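Local coordinates for protein filamentous hemagglutinin (PDB 1RWR) that serves as an adhesin of Bordetella pertussis, its N-terminal secretion domain probably directing export through the two-partner secretion pathway, at residues Gln8-Leu12 with His33-Gln37; Val18-Ile23 with Pro44-Asn50; Ala214-Thr220 with Leu239-Gly245; Val255-Ile261 with Ser274-Val280. The contacts are given in a common frame with arbitrary orientation. Residues are numbered along the deposited sequence.

Contact 1. Residues Gln8-Leu12 with His33-Gln37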
# COMPACT_ATOMS: atom_id res chain seq x y z
N GLN A 8 20.13 3.17 13.34
CA GLN A 8 20.00 2.24 14.48
C GLN A 8 19.35 0.91 14.06
O GLN A 8 19.47 -0.11 14.76
CB GLN A 8 19.24 2.88 15.64
CG GLN A 8 19.12 2.00 16.86
CD GLN A 8 18.23 2.54 18.03
OE1 GLN A 8 18.68 2.49 19.21
NE2 GLN A 8 16.98 2.93 17.74
N THR A 9 18.65 0.93 12.92
CA THR A 9 18.01 -0.29 12.41
C THR A 9 19.03 -1.41 12.17
O THR A 9 20.08 -1.18 11.56
CB THR A 9 17.23 0.03 11.11
OG1 THR A 9 16.35 1.11 11.34
CG2 THR A 9 16.33 -1.15 10.71
N GLN A 10 18.75 -2.60 12.68
CA GLN A 10 19.55 -3.77 12.36
C GLN A 10 18.71 -4.85 11.74
O GLN A 10 17.49 -4.90 11.94
CB GLN A 10 20.25 -4.31 13.62
CG GLN A 10 21.12 -3.26 14.35
CD GLN A 10 22.43 -2.83 13.61
OE1 GLN A 10 23.01 -3.59 12.83
NE2 GLN A 10 22.92 -1.63 13.93
N VAL A 11 19.35 -5.69 10.93
CA VAL A 11 18.68 -6.84 10.32
C VAL A 11 19.47 -8.10 10.69
O VAL A 11 20.67 -8.19 10.40
CB VAL A 11 18.58 -6.74 8.77
CG1 VAL A 11 17.98 -7.99 8.20
CG2 VAL A 11 17.75 -5.56 8.36
N LEU A 12 18.79 -9.05 11.34
CA LEU A 12 19.34 -10.34 11.62
C LEU A 12 18.94 -11.26 10.48
O LEU A 12 17.76 -11.57 10.27
CB LEU A 12 18.84 -10.85 12.98
CG LEU A 12 19.10 -9.90 14.14
CD1 LEU A 12 18.46 -10.48 15.44
CD2 LEU A 12 20.60 -9.72 14.31
N HIS A 33 10.98 5.03 12.49
CA HIS A 33 11.43 5.45 11.17
C HIS A 33 12.73 4.72 10.85
O HIS A 33 13.77 4.95 11.46
CB HIS A 33 11.60 6.98 11.15
CG HIS A 33 11.82 7.54 9.79
ND1 HIS A 33 11.72 8.89 9.51
CD2 HIS A 33 12.15 6.93 8.62
CE1 HIS A 33 11.96 9.09 8.23
NE2 HIS A 33 12.23 7.92 7.66
N ASN A 34 12.64 3.78 9.91
CA ASN A 34 13.75 2.93 9.56
C ASN A 34 14.20 3.25 8.15
O ASN A 34 13.40 3.14 7.21
CB ASN A 34 13.30 1.49 9.62
CG ASN A 34 12.86 1.10 11.01
OD1 ASN A 34 13.72 0.80 11.84
ND2 ASN A 34 11.54 1.26 11.32
N LYS A 35 15.44 3.69 8.00
CA LYS A 35 16.00 3.98 6.68
C LYS A 35 16.81 2.80 6.24
O LYS A 35 17.50 2.17 7.05
CB LYS A 35 16.85 5.26 6.69
CG LYS A 35 15.99 6.53 6.80
CD LYS A 35 16.86 7.75 7.00
CE LYS A 35 16.03 9.00 7.15
NZ LYS A 35 15.67 9.57 5.79
N PHE A 36 16.73 2.50 4.96
CA PHE A 36 17.43 1.41 4.32
C PHE A 36 18.07 1.88 3.04
O PHE A 36 17.47 2.61 2.26
CB PHE A 36 16.45 0.32 3.91
CG PHE A 36 15.84 -0.43 5.05
CD1 PHE A 36 16.40 -1.61 5.48
CD2 PHE A 36 14.71 0.07 5.70
CE1 PHE A 36 15.84 -2.32 6.55
CE2 PHE A 36 14.15 -0.66 6.75
CZ PHE A 36 14.72 -1.84 7.17
N GLN A 37 19.30 1.42 2.80
CA GLN A 37 19.93 1.57 1.49
C GLN A 37 19.20 0.71 0.44
O GLN A 37 18.99 1.17 -0.70
CB GLN A 37 21.39 1.14 1.59
CG GLN A 37 22.24 1.59 0.44
CD GLN A 37 22.57 0.47 -0.51
OE1 GLN A 37 22.96 -0.64 -0.08
NE2 GLN A 37 22.42 0.73 -1.81
O HOH W 1 17.20 3.64 10.24

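Contact 2. Residues Val18-Ile23 with Pro44-Asn50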
# COMPACT_ATOMS: atom_id res chain seq x y z
N VAL A 18 14.94 -16.58 8.16
CA VAL A 18 13.95 -15.58 7.74
C VAL A 18 14.42 -14.29 8.41
O VAL A 18 14.62 -14.27 9.62
CB VAL A 18 12.52 -15.98 8.16
CG1 VAL A 18 11.52 -14.89 7.86
CG2 VAL A 18 12.09 -17.27 7.45
N PRO A 19 14.64 -13.22 7.65
CA PRO A 19 15.21 -12.00 8.24
C PRO A 19 14.33 -11.34 9.29
O PRO A 19 13.12 -11.40 9.16
CB PRO A 19 15.40 -11.05 7.04
CG PRO A 19 14.66 -11.62 5.95
CD PRO A 19 14.39 -13.10 6.22
N VAL A 20 14.97 -10.79 10.33
CA VAL A 20 14.32 -10.12 11.43
C VAL A 20 14.85 -8.69 11.39
O VAL A 20 16.06 -8.48 11.47
CB VAL A 20 14.64 -10.75 12.80
CG1 VAL A 20 14.11 -9.88 13.94
CG2 VAL A 20 14.12 -12.16 12.89
N VAL A 21 13.94 -7.72 11.27
CA VAL A 21 14.29 -6.32 11.32
C VAL A 21 14.12 -5.85 12.74
O VAL A 21 12.99 -5.78 13.24
CB VAL A 21 13.40 -5.47 10.38
CG1 VAL A 21 13.79 -4.02 10.48
CG2 VAL A 21 13.50 -5.96 8.95
N ASN A 22 15.25 -5.58 13.41
CA ASN A 22 15.24 -4.86 14.68
C ASN A 22 15.07 -3.36 14.38
O ASN A 22 16.04 -2.63 14.23
CB ASN A 22 16.49 -5.17 15.51
CG ASN A 22 16.40 -6.50 16.21
OD1 ASN A 22 15.31 -7.01 16.42
ND2 ASN A 22 17.56 -7.09 16.55
N ILE A 23 13.81 -2.96 14.30
CA ILE A 23 13.41 -1.61 14.00
C ILE A 23 13.98 -0.64 15.04
O ILE A 23 14.27 -1.03 16.17
CB ILE A 23 11.86 -1.48 13.95
CG1 ILE A 23 11.19 -1.90 15.26
CG2 ILE A 23 11.27 -2.33 12.81
CD1 ILE A 23 9.69 -1.48 15.32
N PRO A 44 9.94 -16.70 2.59
CA PRO A 44 8.55 -16.64 3.10
C PRO A 44 8.11 -15.27 3.66
O PRO A 44 6.94 -15.10 3.97
CB PRO A 44 8.55 -17.63 4.24
CG PRO A 44 9.96 -17.95 4.50
CD PRO A 44 10.84 -17.39 3.53
N GLY A 45 9.04 -14.34 3.75
CA GLY A 45 8.75 -12.98 4.17
C GLY A 45 9.80 -12.39 5.07
O GLY A 45 10.97 -12.68 4.95
N VAL A 46 9.37 -11.55 5.99
CA VAL A 46 10.24 -10.82 6.89
C VAL A 46 9.49 -10.62 8.20
O VAL A 46 8.27 -10.51 8.20
CB VAL A 46 10.68 -9.41 6.32
CG1 VAL A 46 9.51 -8.45 6.08
CG2 VAL A 46 11.72 -8.75 7.18
N VAL A 47 10.23 -10.58 9.30
CA VAL A 47 9.65 -10.29 10.59
C VAL A 47 10.13 -8.92 11.07
O VAL A 47 11.34 -8.71 11.22
CB VAL A 47 10.03 -11.38 11.61
CG1 VAL A 47 9.48 -11.05 13.03
CG2 VAL A 47 9.53 -12.70 11.13
N PHE A 48 9.19 -8.03 11.38
CA PHE A 48 9.50 -6.77 12.02
C PHE A 48 9.44 -6.97 13.52
O PHE A 48 8.42 -7.38 14.05
CB PHE A 48 8.50 -5.67 11.62
CG PHE A 48 8.61 -5.26 10.21
CD1 PHE A 48 9.54 -4.32 9.82
CD2 PHE A 48 7.79 -5.85 9.25
CE1 PHE A 48 9.62 -3.93 8.46
CE2 PHE A 48 7.88 -5.49 7.95
CZ PHE A 48 8.79 -4.54 7.54
N ASN A 49 10.53 -6.68 14.21
CA ASN A 49 10.60 -7.01 15.64
C ASN A 49 10.11 -5.86 16.49
O ASN A 49 10.84 -4.95 16.80
CB ASN A 49 12.03 -7.44 16.05
CG ASN A 49 12.09 -8.01 17.47
OD1 ASN A 49 11.12 -7.94 18.24
ND2 ASN A 49 13.26 -8.56 17.83
N ASN A 50 8.83 -5.93 16.87
CA ASN A 50 8.23 -4.93 17.76
C ASN A 50 8.00 -5.52 19.16
O ASN A 50 6.98 -5.22 19.82
CB ASN A 50 6.92 -4.45 17.17
CG ASN A 50 6.49 -3.07 17.63
OD1 ASN A 50 7.29 -2.23 18.06
ND2 ASN A 50 5.19 -2.80 17.46

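Contact 3. Residues Ala214-Thr220 with Leu239-Gly245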
# COMPACT_ATOMS: atom_id res chain seq x y z
N ALA A 214 -2.59 9.03 -20.95
CA ALA A 214 -2.00 7.80 -20.42
C ALA A 214 -2.72 7.52 -19.11
O ALA A 214 -3.49 8.36 -18.62
CB ALA A 214 -0.48 7.93 -20.25
N TYR A 215 -2.52 6.30 -18.58
CA TYR A 215 -3.25 5.84 -17.44
C TYR A 215 -2.40 5.92 -16.19
O TYR A 215 -1.39 5.25 -16.11
CB TYR A 215 -3.71 4.39 -17.68
CG TYR A 215 -4.65 4.35 -18.83
CD1 TYR A 215 -5.88 4.95 -18.73
CD2 TYR A 215 -4.29 3.76 -20.02
CE1 TYR A 215 -6.77 4.95 -19.80
CE2 TYR A 215 -5.16 3.75 -21.09
CZ TYR A 215 -6.39 4.36 -20.98
OH TYR A 215 -7.25 4.35 -22.04
N ALA A 216 -2.80 6.74 -15.23
CA ALA A 216 -2.14 6.81 -13.94
C ALA A 216 -2.37 5.56 -13.08
O ALA A 216 -1.50 5.17 -12.29
CB ALA A 216 -2.63 8.03 -13.20
N ILE A 217 -3.54 4.97 -13.23
CA ILE A 217 -3.87 3.65 -12.65
C ILE A 217 -4.26 2.82 -13.85
O ILE A 217 -5.15 3.23 -14.63
CB ILE A 217 -5.03 3.71 -11.64
CG1 ILE A 217 -4.66 4.65 -10.48
CG2 ILE A 217 -5.40 2.31 -11.17
CD1 ILE A 217 -5.74 4.93 -9.48
N ASP A 218 -3.62 1.69 -14.02
CA ASP A 218 -3.94 0.78 -15.10
C ASP A 218 -4.02 -0.63 -14.59
O ASP A 218 -3.02 -1.21 -14.25
CB ASP A 218 -2.87 0.92 -16.18
CG ASP A 218 -3.26 0.31 -17.48
OD1 ASP A 218 -4.38 -0.21 -17.61
OD2 ASP A 218 -2.45 0.29 -18.44
N GLY A 219 -5.25 -1.13 -14.48
CA GLY A 219 -5.51 -2.50 -14.05
C GLY A 219 -5.99 -3.34 -15.22
O GLY A 219 -6.85 -2.93 -15.96
N THR A 220 -5.41 -4.51 -15.38
CA THR A 220 -5.86 -5.50 -16.37
C THR A 220 -6.94 -6.39 -15.79
O THR A 220 -7.27 -6.29 -14.63
CB THR A 220 -4.68 -6.39 -16.80
OG1 THR A 220 -4.20 -7.13 -15.68
CG2 THR A 220 -3.46 -5.59 -17.23
N LEU A 239 -4.75 12.56 -16.89
CA LEU A 239 -4.34 11.14 -16.83
C LEU A 239 -5.54 10.29 -16.45
O LEU A 239 -6.41 10.75 -15.73
CB LEU A 239 -3.20 10.93 -15.82
CG LEU A 239 -1.81 11.24 -16.38
CD1 LEU A 239 -1.69 12.72 -16.68
CD2 LEU A 239 -0.68 10.86 -15.52
N GLY A 240 -5.58 9.04 -16.93
CA GLY A 240 -6.75 8.21 -16.79
C GLY A 240 -6.67 7.19 -15.70
O GLY A 240 -5.59 6.83 -15.24
N VAL A 241 -7.83 6.72 -15.26
CA VAL A 241 -7.94 5.51 -14.48
C VAL A 241 -8.58 4.45 -15.35
O VAL A 241 -9.72 4.60 -15.76
CB VAL A 241 -8.85 5.71 -13.25
CG1 VAL A 241 -9.04 4.38 -12.51
CG2 VAL A 241 -8.29 6.75 -12.35
N ARG A 242 -7.83 3.41 -15.64
CA ARG A 242 -8.33 2.25 -16.36
C ARG A 242 -8.24 1.07 -15.42
O ARG A 242 -7.17 0.72 -14.93
CB ARG A 242 -7.54 1.96 -17.61
CG ARG A 242 -8.11 0.74 -18.38
CD ARG A 242 -7.60 0.62 -19.77
NE ARG A 242 -6.14 0.49 -19.83
CZ ARG A 242 -5.45 0.44 -20.96
NH1 ARG A 242 -6.08 0.52 -22.12
NH2 ARG A 242 -4.13 0.33 -20.93
N GLN A 243 -9.36 0.43 -15.20
CA GLN A 243 -9.40 -0.73 -14.32
C GLN A 243 -10.37 -1.72 -14.90
O GLN A 243 -11.59 -1.61 -14.67
CB GLN A 243 -9.82 -0.31 -12.90
CG GLN A 243 -10.03 -1.46 -11.84
CD GLN A 243 -8.96 -2.60 -11.76
OE1 GLN A 243 -8.58 -3.19 -12.76
NE2 GLN A 243 -8.55 -2.95 -10.55
N LEU A 244 -9.82 -2.65 -15.68
CA LEU A 244 -10.61 -3.69 -16.33
C LEU A 244 -10.84 -4.90 -15.43
O LEU A 244 -11.73 -5.72 -15.73
CB LEU A 244 -9.93 -4.14 -17.60
CG LEU A 244 -9.54 -3.05 -18.60
CD1 LEU A 244 -8.93 -3.67 -19.84
CD2 LEU A 244 -10.74 -2.22 -18.94
N GLY A 245 -10.05 -5.04 -14.37
CA GLY A 245 -10.28 -6.02 -13.31
C GLY A 245 -11.60 -5.77 -12.58
O GLY A 245 -11.89 -4.63 -12.27

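Contact 4. Residues Val255-Ile261 with Ser274-Val280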
# COMPACT_ATOMS: atom_id res chain seq x y z
N VAL A 255 -14.50 6.12 -7.49
CA VAL A 255 -13.38 6.46 -8.38
C VAL A 255 -13.41 7.95 -8.69
O VAL A 255 -14.46 8.48 -9.13
CB VAL A 255 -13.44 5.64 -9.70
CG1 VAL A 255 -12.21 5.90 -10.53
CG2 VAL A 255 -13.60 4.19 -9.45
N SER A 256 -12.28 8.61 -8.51
CA SER A 256 -12.11 10.04 -8.78
C SER A 256 -10.90 10.19 -9.72
O SER A 256 -9.82 9.66 -9.45
CB SER A 256 -11.92 10.80 -7.46
OG SER A 256 -11.54 12.17 -7.65
N SER A 257 -11.09 10.89 -10.83
CA SER A 257 -10.04 11.09 -11.79
C SER A 257 -10.02 12.51 -12.30
O SER A 257 -11.08 13.10 -12.52
CB SER A 257 -10.21 10.11 -12.95
OG SER A 257 -9.20 10.28 -13.95
N GLN A 258 -8.83 13.05 -12.52
CA GLN A 258 -8.69 14.36 -13.21
C GLN A 258 -8.52 14.17 -14.71
O GLN A 258 -8.12 15.10 -15.42
CB GLN A 258 -7.58 15.19 -12.57
CG GLN A 258 -7.83 15.49 -11.09
CD GLN A 258 -9.20 16.11 -10.86
OE1 GLN A 258 -9.97 15.66 -9.98
NE2 GLN A 258 -9.53 17.12 -11.67
N GLY A 259 -8.81 12.95 -15.18
CA GLY A 259 -8.96 12.64 -16.59
C GLY A 259 -10.04 11.61 -16.78
O GLY A 259 -11.06 11.69 -16.11
N GLU A 260 -9.78 10.65 -17.66
CA GLU A 260 -10.69 9.56 -18.02
C GLU A 260 -10.88 8.57 -16.87
O GLU A 260 -10.00 8.40 -16.01
CB GLU A 260 -10.13 8.84 -19.25
CG GLU A 260 -10.84 7.59 -19.71
CD GLU A 260 -10.18 6.93 -20.91
OE1 GLU A 260 -9.23 7.51 -21.49
OE2 GLU A 260 -10.62 5.83 -21.27
N ILE A 261 -12.03 7.91 -16.90
CA ILE A 261 -12.23 6.66 -16.15
C ILE A 261 -12.80 5.64 -17.11
O ILE A 261 -13.76 5.93 -17.83
CB ILE A 261 -13.21 6.85 -14.99
CG1 ILE A 261 -12.72 7.88 -13.96
CG2 ILE A 261 -13.52 5.50 -14.34
CD1 ILE A 261 -13.81 8.34 -12.95
N SER A 274 -19.75 5.33 -7.11
CA SER A 274 -19.62 6.69 -7.58
C SER A 274 -18.36 6.88 -8.42
O SER A 274 -17.23 6.55 -7.98
CB SER A 274 -19.63 7.60 -6.37
OG SER A 274 -19.23 8.91 -6.72
N LEU A 275 -18.55 7.41 -9.63
CA LEU A 275 -17.46 7.67 -10.57
C LEU A 275 -17.43 9.16 -10.95
O LEU A 275 -18.43 9.72 -11.44
CB LEU A 275 -17.56 6.79 -11.81
CG LEU A 275 -17.86 5.28 -11.63
CD1 LEU A 275 -17.97 4.58 -12.98
CD2 LEU A 275 -16.81 4.54 -10.77
N LYS A 276 -16.33 9.82 -10.70
CA LYS A 276 -16.26 11.23 -10.97
C LYS A 276 -14.97 11.49 -11.71
O LYS A 276 -13.89 11.33 -11.15
CB LYS A 276 -16.31 12.07 -9.69
CG LYS A 276 -17.49 11.82 -8.74
CD LYS A 276 -18.66 12.76 -8.99
CE LYS A 276 -19.58 12.91 -7.76
NZ LYS A 276 -20.76 13.79 -8.14
N GLY A 277 -15.08 11.87 -12.99
CA GLY A 277 -13.90 12.19 -13.78
C GLY A 277 -13.96 13.50 -14.52
O GLY A 277 -15.03 14.02 -14.80
N ALA A 278 -12.80 14.03 -14.87
CA ALA A 278 -12.76 15.22 -15.67
C ALA A 278 -12.97 14.89 -17.15
O ALA A 278 -13.58 15.66 -17.86
CB ALA A 278 -11.47 15.97 -15.46
N GLY A 279 -12.48 13.76 -17.61
CA GLY A 279 -12.69 13.33 -18.97
C GLY A 279 -13.87 12.37 -19.12
O GLY A 279 -14.80 12.42 -18.34
N VAL A 280 -13.81 11.56 -20.16
CA VAL A 280 -14.84 10.57 -20.43
C VAL A 280 -14.80 9.50 -19.36
O VAL A 280 -13.74 8.95 -19.08
CB VAL A 280 -14.65 9.88 -21.77
CG1 VAL A 280 -15.71 8.81 -21.96
CG2 VAL A 280 -14.71 10.89 -22.88
O HOH W 2 -16.12 9.72 -7.03

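Contact 1. Residues Gln8-Leu12 with His33-Gln37
At the N-terminal end of the beta-helix of this secretion domain, residues Gln8-Leu12 lie across the edge of the long parallel sheet whose outermost strand, 31-36, supplies His33 to Phe36. The two segments are not paired as strands; direct contact is made by side chains, one water links a side chain to the backbone, and a modest 165 Å² is buried. Along His33-Gln37, His33 turns its imidazole elsewhere, to Glu79. Asn34 is the first to engage: its OD1 accepts a hydrogen bond of 2.7 Å from Thr9 OG1. Asparagine suits this buried place because its amide can serve several partners at once; OD1 also takes the backbone N of Ala24, while ND2 reaches Ser32 and Leu77. Lys35 sends its side chain out to a salt bridge with Glu79, and its backbone N binds the water that joins the two segments. Phe36 follows, buried, its ring resting against the methyl of Thr9, with CG2 of that threonine 3.9 Å from Phe36 CZ. Val11 CG2 approaches the edge of the same ring. Thr9 thus suits a boundary between polar and apolar surroundings, its hydroxyl serving Asn34 and its methyl Phe36. At Gln37 the chain turns a corner and leaves the contact. The water donates to Thr9 OG1 at 2.9 Å and accepts from Lys35 N at 2.8 Å.

Contact 2. Residues Val18-Ile23 with Pro44-Asn50
Val20 and Val21 pair in parallel with Val47 and Phe48, and three backbone hydrogen bonds hold the register: Val47 N to Pro19 O (3.0 Å), Val21 N to Val47 O (2.8 Å) and Asn49 N to Val21 O (2.8 Å). Beta-branched valines suit such extended backbone. Val18, Val20, Val21 and Val47 adopt the t rotamer, whereas Val46 is p and brings CG2 to 3.8 Å from Val21 CG2. Phe48, at m, lays its ring beside Val21 and meets Ile23 CG2 with its edge, CD1 of Phe48 lying 4.0 Å from that methyl. Asn22, the centre of an inverse gamma turn, and Asn49 use different rotamers, m and t, that let Asn49 ND2 donate to Asn22 OD1 at 2.9 Å. Gly45 has backbone angles at which a CB would be jammed against the preceding carbonyl. The pair belongs to a mixed sheet near the N-terminal end of the beta-helix: strand 10-12 runs antiparallel beside 20-22, strand 91-96 follows 45-50, and Phe36 of strand 31-36 packs against Val21.

Contact 3. Residues Ala214-Thr220 with Leu239-Gly245
Ala214-Thr220 and Leu239-Gly245 run parallel, but their register slips by one residue between Tyr215, opposite Gly240, and Ile217, opposite Val241. This beta bulge lies where the segment 214-220 turns a corner at Ala216 and Ile217, and Gly240 O faces both amides, with weak hydrogen bonds from Ala216 N (2.8 Å) and Ile217 N (3.4 Å). Beyond it the ladder is regular: Arg242 N to Ile217 O at 2.9 Å, Gly219 N to Arg242 O at 2.7 Å and Leu244 N to Gly219 O at 3.0 Å. These are neighbouring rungs of a right-handed parallel beta-helix, in which successive coils stack strand upon strand. Ile217 and Val241 form an apolar step on the buried face, CB to CG1 4.2 Å. On the face with Tyr215, Arg242 makes a two-pronged salt bridge, NE to Asp218 OD1 at 2.9 Å and NH2 to Asp218 OD2 at 3.0 Å, while its CB sits over the Tyr215 ring in a CH-pi contact, 3.9 Å from the centroid. Glycine makes room twice: a CB on Gly240 would strike Tyr215 CD1, and one on Gly219 would strike Gln243 OE1, which accepts from Gly245 N at 2.9 Å while Gln243 NE2 binds Gly223 O.

Contact 4. Residues Val255-Ile261 with Ser274-Val280
Two successive coils of the parallel beta-helix stack here, each leaving the long parallel sheet through a turn that leads to the next face. The strands 255-257 and 274-277 are almost exactly aligned, 2° apart with axes 4.7 Å from one another. Their ladder runs from Val255 N to Ser274 O (2.8 Å), through Lys276 N to Val255 O (2.8 Å), to Ser257 N to Lys276 O (2.9 Å). Val255 and Leu275 are stacked on the buried face, CG2 to CD2 3.5 Å, as apolar residues facing the interior should be; Ser256 and Lys276 occupy the other face, where polar groups can meet solvent. A water donates to Val255 O at 3.0 Å and lies 3.2 Å from Ser274 OG. The turns stack as well, with Gly279 N donating to Gly259 O at 2.9 Å and Ile261 N to Val280 O at 3.0 Å. Gly277 leaves room, since a CB there would strike Gly259 O and crowd Ile261 CD1, which reaches 4.2 Å from Leu275 CB. Ser257 is small enough to turn inward and closes an ST turn: its OG accepts from Gly259 N at 3.0 Å and donates to Glu260 O at 2.9 Å.

Contacts 1 and 2 lie near the N-terminal end of the beta-helix and touch, with Gln10 and Leu12 bonding to Asn22 and Val20 of the mixed sheet. Contacts 3 and 4 form a second pair on the opposite side of the chain's centre, about 34 to 40 Å away between centres, and are joined by a probable hydrogen bond between Val241 N and Glu260 O. The first two are largely buried, the last two partly exposed. Contact 1 alone lacks a backbone ladder, relying on side chains and an amide-bound water; the others are parallel strand pairs, in which asparagines, an Asp-Arg salt bridge and a serine-centred turn respectively supply the polar chemistry. Contacts 1 and 4 share the long parallel sheet, at its outermost strand 31-36 and far along it.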